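Local coordinates for reticulocyte binding protein (Streptococcus agalactiae COH1, PDB 3FAW) that probably hydrolyses alpha-1,6-glucosidic links in pullulan and related branched glucans as a cell-wall-anchored pullulanase of group B Streptococcus, at residues L710-A713 with E714-E718. Residues are numbered along the deposited sequence; the frame is centred on the assembly and turned at random.
Sequences LSKA and EIDRE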
# COMPACT_ATOMS: atom_id res chain seq x y z
N LEU A 710 -23.25 8.30 -6.77
CA LEU A 710 -22.25 9.34 -6.55
C LEU A 710 -22.31 9.90 -5.13
O LEU A 710 -21.26 10.18 -4.54
CB LEU A 710 -22.42 10.47 -7.57
CG LEU A 710 -22.22 10.10 -9.04
CD1 LEU A 710 -23.42 9.33 -9.58
CD2 LEU A 710 -21.98 11.35 -9.88
N SER A 711 -23.51 10.07 -4.59
CA SER A 711 -23.69 10.74 -3.30
C SER A 711 -24.37 9.86 -2.26
O SER A 711 -25.12 8.94 -2.60
CB SER A 711 -24.49 12.03 -3.48
OG SER A 711 -25.84 11.76 -3.84
N LYS A 712 -24.10 10.16 -0.99
CA LYS A 712 -24.83 9.58 0.14
C LYS A 712 -26.30 9.97 0.08
O LYS A 712 -27.18 9.17 0.40
CB LYS A 712 -24.21 10.05 1.46
CG LYS A 712 -25.06 9.75 2.70
CD LYS A 712 -24.23 9.86 3.98
CE LYS A 712 -25.11 10.05 5.21
NZ LYS A 712 -26.14 8.99 5.34
N ALA A 713 -26.56 11.21 -0.34
CA ALA A 713 -27.92 11.75 -0.43
C ALA A 713 -28.83 10.86 -1.28
O ALA A 713 -29.93 10.51 -0.85
CB ALA A 713 -27.89 13.17 -1.00
N GLU A 714 -28.36 10.48 -2.47
CA GLU A 714 -29.16 9.65 -3.37
C GLU A 714 -29.15 8.17 -2.98
O GLU A 714 -30.10 7.45 -3.27
CB GLU A 714 -28.75 9.85 -4.84
CG GLU A 714 -27.43 9.24 -5.27
CD GLU A 714 -26.97 9.72 -6.65
OE1 GLU A 714 -27.74 10.44 -7.33
OE2 GLU A 714 -25.84 9.38 -7.05
N ILE A 715 -28.08 7.73 -2.31
CA ILE A 715 -28.01 6.37 -1.79
C ILE A 715 -29.10 6.11 -0.74
O ILE A 715 -29.81 5.11 -0.82
CB ILE A 715 -26.60 6.03 -1.23
CG1 ILE A 715 -25.62 5.79 -2.39
CG2 ILE A 715 -26.64 4.80 -0.35
CD1 ILE A 715 -24.16 5.81 -1.98
N ASP A 716 -29.24 7.02 0.22
CA ASP A 716 -30.28 6.88 1.26
C ASP A 716 -31.70 6.95 0.69
O ASP A 716 -32.63 6.35 1.24
CB ASP A 716 -30.13 7.95 2.35
CG ASP A 716 -28.94 7.70 3.26
OD1 ASP A 716 -28.52 6.53 3.41
OD2 ASP A 716 -28.42 8.67 3.84
N ARG A 717 -31.87 7.69 -0.41
CA ARG A 717 -33.17 7.87 -1.05
C ARG A 717 -33.53 6.78 -2.05
O ARG A 717 -34.71 6.59 -2.35
CB ARG A 717 -33.22 9.22 -1.77
CG ARG A 717 -33.28 10.40 -0.84
CD ARG A 717 -32.89 11.66 -1.57
NE ARG A 717 -33.14 12.85 -0.76
CZ ARG A 717 -32.62 14.05 -1.01
NH1 ARG A 717 -31.81 14.24 -2.04
NH2 ARG A 717 -32.91 15.08 -0.21
N GLU A 718 -32.52 6.10 -2.60
CA GLU A 718 -32.74 5.17 -3.71
C GLU A 718 -32.34 3.72 -3.41
O GLU A 718 -32.67 2.82 -4.19
CB GLU A 718 -32.01 5.66 -4.96
CG GLU A 718 -32.52 7.02 -5.45
CD GLU A 718 -31.55 7.74 -6.37
OE1 GLU A 718 -30.56 7.13 -6.83
OE2 GLU A 718 -31.79 8.94 -6.64
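Ser711 and Glu714 form a capping box that starts helix 712-718. Ser711, the N-cap residue, has a short hydroxyl side chain, and OG accepts from Glu714 N at 3.1 Å, satisfying an amide that the first turn leaves without a backbone carbonyl. Glu714 reaches back, CG between its own N and carbonyl carbon (chi1 74°) and the chain extended beyond: Ser711 N to OE2, weak at 3.5 Å, completes the box, and Leu710 N adds a shorter bond to OE2 at 2.8 Å, nearly along the carboxylate C-O bond. The negative charge probably also favours the helix dipole. Regular i to i+4 bonds follow, Ile715 N to Ser711 O at 3.2 Å and Asp716 N to Lys712 O at 3.0 Å; Arg717 N to Ala713 O is weak. The same spacing puts Lys712 and Asp716 on one side, where the long lysine, bent at its last torsion (55°), bridges NZ to the syn lone pair of OD2 at 2.7 Å. Asp716 OD1 makes a salt bridge to Lys552 and accepts a hydrogen bond from Gln554, beyond helix 544-551; apolar Ile715 suits its buried place against Lys552. The helix links helix 685-703 to strand 720-721, at one edge of the antiparallel C-terminal sheet.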